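Local coordinates for protein transcriptional regulator, LacI family (PDB 2RGY) that probably regulates transcription as a LacI-family DNA-binding protein whose periplasmic-binding-protein-like portion senses a small effector, perhaps a sugar, at residues Q55-V60 with L83-R88; I74-H79 with S135-A140; R98-D101 with D105-F108; L131-G136 with D148-E153; S141-R146 with S169-E174. All coordinates share one frame; numbering follows the deposited sequence.

Contact 1 of 5, residues Q55-V60 with L83-R88; sequences QALEAV and LDELHR
The backbone amide of Val60 is held by Ala56 O at 2.9 Å (N to O), an ordinary helical bond; Val60 sits on the side of its helix that faces Leu86. The two side chains meet at about a right angle. Leu86 offers both methyls to the same valine branch: Leu86 CD2 lies 3.7 Å from Val60 CG1, and Leu86 CD1 lies 4.0 Å from Val60 CG1. Val60 CG1 stands anti to the backbone N (chi1 179°), which carries this methyl to the leucine. Leu57, almost one turn earlier, makes a looser touch, with its CD1 4.2 Å from Leu86 CD2. At the partly exposed edge of the pairing, Glu85 OE1 comes within 4.4 Å of Leu57 CD1. Helices 52-65 and 80-89 are neighbours on one face of the five-stranded parallel sheet of the N-terminal alpha/beta lobe, as in the periplasmic-binding-protein fold. Their short segments run nearly parallel, 10° apart, with axes 11.3 Å from each other, so side-chain ends do all the touching and bury just 170 Å² in total. Beneath them Val60 rests on Phe14 of strand 10-14 and Leu86 on Met93 of strand 93-96, while Leu57 also packs on Leu78. Ala59, on another side of its helix, packs against Arg35 of the second subunit, which places helix 52-65 beside the dimer contact.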
# COMPACT_ATOMS: atom_id res chain seq x y z
N GLN A 55 -3.90 21.16 2.46
CA GLN A 55 -2.93 20.42 1.68
C GLN A 55 -3.61 19.88 0.44
O GLN A 55 -2.99 19.75 -0.60
CB GLN A 55 -2.36 19.26 2.48
CG GLN A 55 -1.39 19.64 3.58
CD GLN A 55 -0.83 18.42 4.26
OE1 GLN A 55 -0.24 17.55 3.61
NE2 GLN A 55 -1.01 18.32 5.57
N ALA A 56 -4.90 19.57 0.55
CA ALA A 56 -5.66 19.05 -0.58
C ALA A 56 -6.03 20.21 -1.52
O ALA A 56 -6.01 20.06 -2.74
CB ALA A 56 -6.93 18.35 -0.09
N LEU A 57 -6.36 21.36 -0.94
CA LEU A 57 -6.71 22.52 -1.74
C LEU A 57 -5.52 22.93 -2.60
O LEU A 57 -5.66 23.17 -3.80
CB LEU A 57 -7.12 23.70 -0.85
CG LEU A 57 -8.58 23.87 -0.39
CD1 LEU A 57 -9.50 23.71 -1.58
CD2 LEU A 57 -8.92 22.86 0.70
N GLU A 58 -4.35 22.99 -1.98
CA GLU A 58 -3.13 23.38 -2.68
C GLU A 58 -2.76 22.36 -3.77
O GLU A 58 -2.38 22.74 -4.88
CB GLU A 58 -1.98 23.52 -1.68
CG GLU A 58 -2.29 24.44 -0.51
CD GLU A 58 -1.15 24.53 0.50
OE1 GLU A 58 -0.50 23.50 0.79
OE2 GLU A 58 -0.90 25.65 1.02
N ALA A 59 -2.87 21.08 -3.45
CA ALA A 59 -2.53 20.04 -4.41
C ALA A 59 -3.45 20.06 -5.62
O ALA A 59 -2.98 19.99 -6.76
CB ALA A 59 -2.59 18.68 -3.74
N VAL A 60 -4.76 20.17 -5.40
CA VAL A 60 -5.69 20.22 -6.51
C VAL A 60 -5.47 21.48 -7.35
O VAL A 60 -5.52 21.43 -8.58
CB VAL A 60 -7.16 20.16 -6.04
CG1 VAL A 60 -8.09 20.23 -7.24
CG2 VAL A 60 -7.40 18.87 -5.27
N LEU A 83 -15.33 21.74 -2.82
CA LEU A 83 -15.67 21.04 -4.06
C LEU A 83 -16.25 22.02 -5.09
O LEU A 83 -15.91 21.96 -6.27
CB LEU A 83 -16.67 19.92 -3.77
CG LEU A 83 -16.16 18.56 -3.23
CD1 LEU A 83 -15.04 18.72 -2.24
CD2 LEU A 83 -17.34 17.84 -2.60
N ASP A 84 -17.11 22.94 -4.63
CA ASP A 84 -17.73 23.94 -5.51
C ASP A 84 -16.73 24.94 -6.09
O ASP A 84 -16.84 25.35 -7.25
CB ASP A 84 -18.82 24.70 -4.75
CG ASP A 84 -19.98 23.80 -4.36
OD1 ASP A 84 -20.55 23.16 -5.26
OD2 ASP A 84 -20.31 23.74 -3.16
N GLU A 85 -15.76 25.34 -5.27
CA GLU A 85 -14.74 26.29 -5.68
C GLU A 85 -13.81 25.67 -6.72
O GLU A 85 -13.56 26.26 -7.77
CB GLU A 85 -13.93 26.72 -4.45
CG GLU A 85 -12.88 27.74 -4.75
CD GLU A 85 -12.18 28.19 -3.50
OE1 GLU A 85 -11.23 27.49 -3.05
OE2 GLU A 85 -12.59 29.25 -2.96
N LEU A 86 -13.30 24.48 -6.40
CA LEU A 86 -12.40 23.76 -7.30
C LEU A 86 -13.11 23.47 -8.61
O LEU A 86 -12.50 23.50 -9.67
CB LEU A 86 -11.96 22.44 -6.64
CG LEU A 86 -11.11 22.56 -5.37
CD1 LEU A 86 -10.96 21.20 -4.69
CD2 LEU A 86 -9.76 23.14 -5.74
N HIS A 87 -14.42 23.21 -8.54
CA HIS A 87 -15.17 22.91 -9.75
C HIS A 87 -15.34 24.12 -10.66
O HIS A 87 -15.33 23.96 -11.89
CB HIS A 87 -16.55 22.34 -9.40
CG HIS A 87 -17.21 21.66 -10.55
ND1 HIS A 87 -16.74 20.48 -11.09
CD2 HIS A 87 -18.30 22.00 -11.28
CE1 HIS A 87 -17.51 20.12 -12.09
NE2 HIS A 87 -18.47 21.02 -12.23
N ARG A 88 -15.50 25.31 -10.10
CA ARG A 88 -15.64 26.48 -10.97
C ARG A 88 -14.29 26.88 -11.56
O ARG A 88 -14.22 27.57 -12.58
CB ARG A 88 -16.26 27.66 -10.21
CG ARG A 88 -15.56 28.04 -8.94
CD ARG A 88 -15.88 29.48 -8.59
NE ARG A 88 -14.97 30.40 -9.27
CZ ARG A 88 -13.65 30.42 -9.05
NH1 ARG A 88 -13.11 29.57 -8.17
NH2 ARG A 88 -12.88 31.28 -9.71

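Contact 2 of 5, residues I74-H79 with S135-A140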
# COMPACT_ATOMS: atom_id res chain seq x y z
N ILE A 74 -10.28 12.74 -4.80
CA ILE A 74 -10.83 12.00 -3.67
C ILE A 74 -10.17 12.54 -2.42
O ILE A 74 -8.94 12.57 -2.31
CB ILE A 74 -10.60 10.47 -3.76
CG1 ILE A 74 -11.17 9.80 -2.50
CG2 ILE A 74 -9.13 10.15 -3.89
CD1 ILE A 74 -11.16 8.28 -2.56
N SER A 75 -10.99 12.98 -1.48
CA SER A 75 -10.49 13.53 -0.22
C SER A 75 -11.66 13.69 0.73
O SER A 75 -12.72 14.17 0.34
CB SER A 75 -9.83 14.88 -0.45
OG SER A 75 -9.61 15.58 0.77
N HIS A 76 -11.46 13.29 1.98
CA HIS A 76 -12.50 13.43 2.98
C HIS A 76 -12.16 14.60 3.89
O HIS A 76 -12.84 14.84 4.88
CB HIS A 76 -12.65 12.14 3.79
CG HIS A 76 -11.42 11.78 4.57
ND1 HIS A 76 -10.94 12.57 5.59
CD2 HIS A 76 -10.59 10.72 4.48
CE1 HIS A 76 -9.86 12.00 6.10
NE2 HIS A 76 -9.63 10.88 5.45
N ASP A 77 -11.08 15.32 3.55
CA ASP A 77 -10.64 16.48 4.33
C ASP A 77 -11.22 17.76 3.74
O ASP A 77 -11.34 18.78 4.42
CB ASP A 77 -9.11 16.59 4.31
CG ASP A 77 -8.43 15.47 5.08
OD1 ASP A 77 -8.55 15.45 6.32
OD2 ASP A 77 -7.77 14.62 4.45
N LEU A 78 -11.55 17.72 2.45
CA LEU A 78 -12.13 18.89 1.80
C LEU A 78 -13.55 19.09 2.31
O LEU A 78 -14.23 18.13 2.68
CB LEU A 78 -12.17 18.70 0.28
CG LEU A 78 -10.86 18.59 -0.50
CD1 LEU A 78 -11.19 18.26 -1.94
CD2 LEU A 78 -10.07 19.91 -0.43
N HIS A 79 -14.00 20.33 2.34
CA HIS A 79 -15.35 20.63 2.78
C HIS A 79 -16.19 20.80 1.53
O HIS A 79 -15.65 21.14 0.48
CB HIS A 79 -15.38 21.91 3.61
CG HIS A 79 -14.84 21.73 4.99
ND1 HIS A 79 -13.93 20.74 5.30
CD2 HIS A 79 -15.03 22.44 6.12
CE1 HIS A 79 -13.59 20.85 6.58
NE2 HIS A 79 -14.24 21.88 7.09
N SER A 135 -13.83 4.56 14.58
CA SER A 135 -14.14 5.19 13.30
C SER A 135 -13.08 6.13 12.75
O SER A 135 -12.00 6.29 13.33
CB SER A 135 -15.47 5.94 13.40
OG SER A 135 -15.29 7.26 13.91
N GLY A 136 -13.41 6.74 11.61
CA GLY A 136 -12.53 7.70 10.99
C GLY A 136 -12.96 9.04 11.52
O GLY A 136 -13.79 9.10 12.43
N PRO A 137 -12.43 10.15 10.99
CA PRO A 137 -12.84 11.46 11.48
C PRO A 137 -14.34 11.68 11.34
O PRO A 137 -14.96 11.29 10.35
CB PRO A 137 -12.03 12.43 10.61
CG PRO A 137 -11.71 11.64 9.38
CD PRO A 137 -11.41 10.27 9.93
N PHE A 138 -14.92 12.30 12.36
CA PHE A 138 -16.34 12.58 12.38
C PHE A 138 -16.74 13.53 11.26
O PHE A 138 -17.91 13.58 10.87
CB PHE A 138 -16.75 13.16 13.73
CG PHE A 138 -16.79 12.14 14.85
CD1 PHE A 138 -16.89 12.56 16.18
CD2 PHE A 138 -16.72 10.76 14.57
CE1 PHE A 138 -16.92 11.62 17.23
CE2 PHE A 138 -16.75 9.82 15.60
CZ PHE A 138 -16.85 10.25 16.94
N THR A 139 -15.77 14.28 10.74
CA THR A 139 -16.03 15.23 9.65
C THR A 139 -15.99 14.60 8.26
O THR A 139 -16.24 15.27 7.26
CB THR A 139 -15.04 16.42 9.68
OG1 THR A 139 -13.69 15.93 9.75
CG2 THR A 139 -15.33 17.34 10.87
N ALA A 140 -15.66 13.31 8.18
CA ALA A 140 -15.62 12.63 6.88
C ALA A 140 -17.03 12.11 6.60
O ALA A 140 -17.54 11.28 7.35
CB ALA A 140 -14.62 11.48 6.91
O HOH W 1 -12.92 15.09 7.50
O HOH W 2 -15.10 16.48 4.98
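His76 lays its CB and imidazole obliquely against the methyl of Ala140, with His76 CB 3.7 Å from Ala140 CB, while the far end of the ring reaches Pro137, where His76 CE1 is 3.8 Å from Pro137 CG. The side chains of His76 and Pro137 cross at about a right angle. A chi1 of 63° tucks His76 CG between its backbone N and carbonyl carbon, which leaves the ring slanting against both partners. The polar side of the contact is carried by water. One molecule donates to His76 O at 2.6 Å and also bonds Thr139 OG1; a second lies within bonding distance of both His76 O and Thr139 O, though it cannot serve every acceptor near it at once. Each loop has its own bracing: Ser75 OG accepts from Asp77 N at 3.2 Å in an ST turn, and a type I turn from Pro137 to Ala140 is closed by Ala140 N on Pro137 O. The two loops belong to different lobes. The 74-79 loop leads from strand 70-73 to helix 80-89, and the 135-140 loop leads from strand 131-135 to helix 141-155, with Phe171 and Asp142 against His76 where the lobes face each other.

Contact 3 of 5, residues R98-D101 with D105-F108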
# COMPACT_ATOMS: atom_id res chain seq x y z
N ARG A 98 -17.64 10.77 -2.33
CA ARG A 98 -18.40 11.84 -1.69
C ARG A 98 -19.33 12.48 -2.70
O ARG A 98 -19.07 12.46 -3.90
CB ARG A 98 -17.50 12.89 -1.03
CG ARG A 98 -16.63 13.70 -1.95
CD ARG A 98 -15.71 14.56 -1.09
NE ARG A 98 -16.46 15.53 -0.29
CZ ARG A 98 -15.96 16.16 0.77
NH1 ARG A 98 -14.73 15.93 1.17
NH2 ARG A 98 -16.71 17.06 1.41
N ALA A 99 -20.43 13.04 -2.21
CA ALA A 99 -21.43 13.66 -3.07
C ALA A 99 -21.06 15.04 -3.60
O ALA A 99 -20.17 15.71 -3.06
CB ALA A 99 -22.77 13.73 -2.33
N PHE A 100 -21.74 15.45 -4.66
CA PHE A 100 -21.53 16.76 -5.27
C PHE A 100 -22.89 17.25 -5.79
O PHE A 100 -23.19 17.19 -6.99
CB PHE A 100 -20.51 16.66 -6.40
CG PHE A 100 -20.07 17.99 -6.93
CD1 PHE A 100 -19.52 18.94 -6.07
CD2 PHE A 100 -20.26 18.32 -8.27
CE1 PHE A 100 -19.14 20.20 -6.54
CE2 PHE A 100 -19.89 19.58 -8.76
CZ PHE A 100 -19.33 20.52 -7.90
N ASP A 101 -23.70 17.75 -4.86
CA ASP A 101 -25.04 18.22 -5.16
C ASP A 101 -25.19 19.18 -6.34
O ASP A 101 -26.15 19.06 -7.10
CB ASP A 101 -25.67 18.85 -3.91
CG ASP A 101 -25.73 17.89 -2.75
OD1 ASP A 101 -25.94 16.68 -2.99
OD2 ASP A 101 -25.58 18.35 -1.59
N ASP A 105 -23.93 13.84 -11.25
CA ASP A 105 -23.18 12.79 -11.93
C ASP A 105 -21.67 12.98 -11.96
O ASP A 105 -20.96 12.19 -12.56
CB ASP A 105 -23.73 12.49 -13.33
CG ASP A 105 -23.93 13.71 -14.14
OD1 ASP A 105 -23.02 14.57 -14.13
OD2 ASP A 105 -24.99 13.81 -14.81
N ALA A 106 -21.18 14.02 -11.29
CA ALA A 106 -19.74 14.26 -11.20
C ALA A 106 -19.28 13.55 -9.92
O ALA A 106 -18.10 13.59 -9.55
CB ALA A 106 -19.45 15.75 -11.10
N SER A 107 -20.23 12.90 -9.26
CA SER A 107 -19.99 12.18 -8.02
C SER A 107 -20.23 10.67 -8.16
O SER A 107 -21.29 10.24 -8.63
CB SER A 107 -20.88 12.72 -6.90
OG SER A 107 -20.82 11.89 -5.75
N PHE A 108 -19.23 9.89 -7.77
CA PHE A 108 -19.31 8.43 -7.82
C PHE A 108 -19.04 7.94 -6.41
O PHE A 108 -17.91 8.01 -5.91
CB PHE A 108 -18.28 7.90 -8.81
CG PHE A 108 -18.70 8.10 -10.24
CD1 PHE A 108 -19.30 7.05 -10.95
CD2 PHE A 108 -18.56 9.35 -10.86
CE1 PHE A 108 -19.76 7.24 -12.26
CE2 PHE A 108 -19.02 9.56 -12.17
CZ PHE A 108 -19.62 8.50 -12.88
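The Phe100 ring meets Ala106 obliquely, its CD2 3.9 Å from Ala106 CB. His87 of helix 80-89 packs with it edge-to-face, and the Phe95 ring meets it too. This is the helix-free connection between the adjacent parallel strands 93-96 and 107-108 in the N-terminal lobe of the periplasmic-binding-protein-like fold, where the loop after strand 93-96 folds over the start of the short edge strand. Phe100 CG lies anti to its backbone N (chi1 -171°), which sends the ring to Ala106 and on toward helix 80-89, while Phe100 CB stays 4.0 Å from Ser107 CB. Trp254 of helix 244-260 also touches Ala106. The Arg98 side chain sets off away from the strand, and its NH1 bonds the carbonyl oxygens of Leu78 and Ser75; its NH2 pairs with Asp80, tying this loop to the one after strand 70-73. The backbone carbonyl of Arg98 turns the other way and takes the hydroxyl of Ser107. That bond is short, Ser107 OG to Arg98 O 2.6 Å. It is bent at the carbonyl (124°), with the hydroxyl 36° out of the carbonyl plane. The same Ser107 OG lies 3.3 Å from Ala99 CA.

Contact 4 of 5, residues L131-G136 with D148-E153; sequences LAVISG and DGFFDE
Val133 presses its CG2 methyl onto the outer end of the Phe150 ring, 3.3 Å from Phe150 CE2 and 3.7 Å from Phe150 CZ, a tight oblique approach in which the two side chains come from opposite directions. Leu131, on the same side of the strand, adds a looser touch, its CD1 4.4 Å from Phe150 CZ. The same valine methyl also lies 4.4 Å from Phe151 CZ. The two phenylalanines make a T-shaped pair of their own, with Phe150 CD2 standing 3.8 Å above the centre of the Phe151 ring. Phe150 gets there with CG anti to its backbone N (chi1 -179°), reaching straight out from the helix toward the sheet. Strand 131-135 and helix 141-155 are the first two elements of a beta-alpha-beta unit completed by strand 166-168. The strand and helix segments run antiparallel, at 171°, with axes 11.7 Å apart. Farther out, Phe194 of strand 192-195 stacks on Phe150, and Ala120 of helix 112-125 touches it too. Leu166 of strand 166-168 packs against both Val133 and Phe151. Along the same helix Asp148 pairs with Arg161 and Glu153 with Arg156.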
# COMPACT_ATOMS: atom_id res chain seq x y z
N LEU A 131 -21.15 -4.16 21.58
CA LEU A 131 -20.25 -3.83 20.49
C LEU A 131 -19.45 -2.56 20.76
O LEU A 131 -19.78 -1.80 21.66
CB LEU A 131 -21.08 -3.65 19.22
CG LEU A 131 -22.10 -4.76 18.98
CD1 LEU A 131 -23.14 -4.32 17.98
CD2 LEU A 131 -21.38 -6.01 18.51
N ALA A 132 -18.41 -2.35 19.96
CA ALA A 132 -17.55 -1.18 20.07
C ALA A 132 -17.19 -0.73 18.65
O ALA A 132 -17.21 -1.53 17.72
CB ALA A 132 -16.28 -1.52 20.86
N VAL A 133 -16.86 0.55 18.49
CA VAL A 133 -16.51 1.07 17.18
C VAL A 133 -15.30 2.00 17.17
O VAL A 133 -15.15 2.85 18.05
CB VAL A 133 -17.67 1.85 16.55
CG1 VAL A 133 -17.27 2.36 15.18
CG2 VAL A 133 -18.93 0.98 16.46
N ILE A 134 -14.43 1.82 16.18
CA ILE A 134 -13.26 2.67 16.00
C ILE A 134 -13.52 3.27 14.63
O ILE A 134 -13.47 2.56 13.63
CB ILE A 134 -11.95 1.86 15.98
CG1 ILE A 134 -11.64 1.31 17.37
CG2 ILE A 134 -10.80 2.75 15.49
CD1 ILE A 134 -10.41 0.44 17.43
N SER A 135 -13.83 4.56 14.58
CA SER A 135 -14.14 5.19 13.30
C SER A 135 -13.08 6.13 12.75
O SER A 135 -12.00 6.29 13.33
CB SER A 135 -15.47 5.94 13.40
OG SER A 135 -15.29 7.26 13.91
N GLY A 136 -13.41 6.74 11.61
CA GLY A 136 -12.53 7.70 10.99
C GLY A 136 -12.96 9.04 11.52
O GLY A 136 -13.79 9.10 12.43
N ASP A 148 -23.89 5.92 10.50
CA ASP A 148 -25.34 6.06 10.53
C ASP A 148 -26.00 4.71 10.24
O ASP A 148 -26.88 4.28 10.98
CB ASP A 148 -25.79 7.11 9.52
CG ASP A 148 -25.63 8.52 10.04
OD1 ASP A 148 -24.94 8.73 11.07
OD2 ASP A 148 -26.18 9.44 9.40
N GLY A 149 -25.57 4.07 9.16
CA GLY A 149 -26.12 2.77 8.79
C GLY A 149 -25.85 1.74 9.87
O GLY A 149 -26.69 0.89 10.16
N PHE A 150 -24.66 1.79 10.45
CA PHE A 150 -24.30 0.86 11.51
C PHE A 150 -25.28 1.01 12.67
O PHE A 150 -25.85 0.02 13.15
CB PHE A 150 -22.89 1.17 12.01
CG PHE A 150 -22.41 0.25 13.09
CD1 PHE A 150 -21.95 -1.03 12.78
CD2 PHE A 150 -22.38 0.68 14.42
CE1 PHE A 150 -21.47 -1.88 13.79
CE2 PHE A 150 -21.90 -0.16 15.43
CZ PHE A 150 -21.44 -1.44 15.11
N PHE A 151 -25.48 2.24 13.13
CA PHE A 151 -26.37 2.49 14.25
C PHE A 151 -27.85 2.35 13.96
O PHE A 151 -28.63 2.15 14.89
CB PHE A 151 -26.05 3.84 14.86
CG PHE A 151 -24.74 3.86 15.59
CD1 PHE A 151 -24.58 3.10 16.75
CD2 PHE A 151 -23.66 4.61 15.12
CE1 PHE A 151 -23.35 3.06 17.43
CE2 PHE A 151 -22.42 4.60 15.78
CZ PHE A 151 -22.27 3.82 16.94
N ASP A 152 -28.25 2.44 12.69
CA ASP A 152 -29.66 2.25 12.36
C ASP A 152 -29.96 0.79 12.64
O ASP A 152 -30.94 0.46 13.29
CB ASP A 152 -29.95 2.52 10.87
CG ASP A 152 -29.93 4.00 10.52
OD1 ASP A 152 -30.10 4.84 11.43
OD2 ASP A 152 -29.77 4.32 9.32
N GLU A 153 -29.09 -0.09 12.15
CA GLU A 153 -29.24 -1.53 12.34
C GLU A 153 -29.24 -1.89 13.83
O GLU A 153 -30.01 -2.75 14.27
CB GLU A 153 -28.11 -2.27 11.62
CG GLU A 153 -28.19 -3.78 11.68
CD GLU A 153 -29.38 -4.35 10.93
OE1 GLU A 153 -29.89 -3.69 9.99
OE2 GLU A 153 -29.81 -5.48 11.27

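Contact 5 of 5, residues S141-R146 with S169-E174; sequences SDNVER and SDFSPE
At the mouth of the C-terminal lobe, where the first turns of helix 141-155 face the loop ahead of helix 173-186, Phe171 points its ring at three polar side chains. Its outer end takes all of them: Phe171 CZ is 4.1 Å from Asp142 OD2, Phe171 CE1 is 4.0 Å from Arg146 NH1, and the Asn143 amide passes alongside with its plane 74° from the ring. The guanidinium is turned 31° from the ring plane and meets it obliquely. Arg146 bends at chi3 (-44°), bringing the group back over its own helix, where NH2 forms a salt bridge with Asp142 OD2 at 3.1 Å and NE bonds weakly to Asp142 O; its NH1 is held by Ala196 O. Behind Phe171 the loop folds into an Asx turn. Asp170 OD1 accepts from Ser172 N at 3.0 Å and from Ser172 OG at 2.5 Å, both from one face of the carboxylate, and Ser172 OG in turn caps Gly175 N at the start of helix 173-186. In relatives of this fold the effector binds in the cleft between the lobes, and these side chains are consistent with lining it. Besides His76 of the other lobe, the neighbours are Met200 of helix 198-210, against Phe171, and His112 of helix 112-125, against Asp142 and Arg146.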
# COMPACT_ATOMS: atom_id res chain seq x y z
N SER A 141 -17.65 12.60 5.53
CA SER A 141 -19.01 12.20 5.19
C SER A 141 -19.15 10.70 4.91
O SER A 141 -20.16 10.10 5.23
CB SER A 141 -19.54 12.99 3.98
OG SER A 141 -18.87 12.63 2.78
N ASP A 142 -18.13 10.09 4.32
CA ASP A 142 -18.18 8.67 4.05
C ASP A 142 -18.21 7.92 5.38
O ASP A 142 -18.77 6.82 5.47
CB ASP A 142 -16.97 8.24 3.22
CG ASP A 142 -15.67 8.75 3.79
OD1 ASP A 142 -15.60 9.95 4.14
OD2 ASP A 142 -14.70 7.96 3.88
N ASN A 143 -17.63 8.52 6.41
CA ASN A 143 -17.59 7.89 7.72
C ASN A 143 -18.91 8.07 8.44
O ASN A 143 -19.43 7.13 9.04
CB ASN A 143 -16.45 8.48 8.55
CG ASN A 143 -16.31 7.80 9.90
OD1 ASN A 143 -16.81 8.29 10.92
ND2 ASN A 143 -15.63 6.66 9.92
N VAL A 144 -19.46 9.28 8.36
CA VAL A 144 -20.72 9.56 9.03
C VAL A 144 -21.88 8.67 8.55
O VAL A 144 -22.68 8.21 9.36
CB VAL A 144 -21.12 11.03 8.84
CG1 VAL A 144 -22.46 11.30 9.51
CG2 VAL A 144 -20.05 11.92 9.45
N GLU A 145 -21.95 8.42 7.25
CA GLU A 145 -23.03 7.59 6.70
C GLU A 145 -22.78 6.13 7.00
O GLU A 145 -23.70 5.34 7.13
CB GLU A 145 -23.15 7.83 5.20
CG GLU A 145 -24.04 9.01 4.88
CD GLU A 145 -23.67 9.70 3.59
OE1 GLU A 145 -23.47 8.99 2.58
OE2 GLU A 145 -23.58 10.96 3.60
N ARG A 146 -21.50 5.79 7.12
CA ARG A 146 -21.08 4.45 7.44
C ARG A 146 -21.58 4.15 8.87
O ARG A 146 -22.17 3.10 9.14
CB ARG A 146 -19.55 4.42 7.39
CG ARG A 146 -18.91 3.07 7.47
CD ARG A 146 -17.43 3.24 7.13
NE ARG A 146 -17.26 4.12 5.96
CZ ARG A 146 -16.11 4.35 5.34
NH1 ARG A 146 -14.99 3.77 5.75
NH2 ARG A 146 -16.08 5.17 4.29
N SER A 169 -11.00 8.23 15.17
CA SER A 169 -9.61 8.08 14.74
C SER A 169 -9.39 8.72 13.37
O SER A 169 -10.22 9.50 12.91
CB SER A 169 -9.21 6.60 14.72
OG SER A 169 -7.81 6.49 14.60
N ASP A 170 -8.28 8.38 12.70
CA ASP A 170 -7.98 9.01 11.41
C ASP A 170 -7.74 8.11 10.21
O ASP A 170 -7.16 8.56 9.23
CB ASP A 170 -6.76 9.93 11.59
CG ASP A 170 -5.52 9.16 11.99
OD1 ASP A 170 -5.57 7.91 12.02
OD2 ASP A 170 -4.48 9.80 12.26
N PHE A 171 -8.18 6.86 10.26
CA PHE A 171 -7.99 5.91 9.15
C PHE A 171 -6.55 5.40 8.96
O PHE A 171 -6.32 4.56 8.08
CB PHE A 171 -8.43 6.52 7.81
CG PHE A 171 -9.92 6.65 7.65
CD1 PHE A 171 -10.78 5.62 8.03
CD2 PHE A 171 -10.46 7.80 7.06
CE1 PHE A 171 -12.17 5.72 7.82
CE2 PHE A 171 -11.84 7.91 6.85
CZ PHE A 171 -12.70 6.87 7.23
N SER A 172 -5.60 5.89 9.75
CA SER A 172 -4.21 5.45 9.61
C SER A 172 -3.83 4.27 10.50
O SER A 172 -4.52 3.98 11.48
CB SER A 172 -3.26 6.60 9.93
OG SER A 172 -3.33 6.92 11.31
N PRO A 173 -2.71 3.59 10.19
CA PRO A 173 -2.26 2.45 11.00
C PRO A 173 -2.05 2.84 12.46
O PRO A 173 -2.55 2.17 13.37
CB PRO A 173 -0.96 2.03 10.33
CG PRO A 173 -1.17 2.41 8.90
CD PRO A 173 -1.82 3.77 9.03
N GLU A 174 -1.30 3.92 12.69
CA GLU A 174 -1.01 4.39 14.04
C GLU A 174 -2.28 4.87 14.76
O GLU A 174 -2.41 4.71 15.97
CB GLU A 174 0.01 5.53 14.01
CG GLU A 174 -0.47 6.76 13.25
CD GLU A 174 -0.09 6.74 11.78
OE1 GLU A 174 -0.04 5.64 11.18
OE2 GLU A 174 0.15 7.84 11.21

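Overall arrangement
Contacts 1, 3, 4 and 5 are buried, contact 2 only partly. Contacts 1 and 4 are apolar packing, one in each lobe, their centres 30 Å apart: contact 1 joins two helices on one sheet face, contact 4 a helix to its strand. Contact 3 mixes a hydroxyl-carbonyl bond with ring packing at the sheet edge. Contacts 2 and 5, with centres 7 Å apart, lie nearest the middle of the chain; contact 2 packs an imidazole on Pro137 and Ala140 with water bridges beside it, contact 5 sets charged and amide groups round a ring. Helix 141-155 serves both 4 and 5, and contact 2 shares Ser135 and Gly136 with 4. Arg98 connects contact 3 to contact 2, and Leu78 connects contact 2 to contact 1.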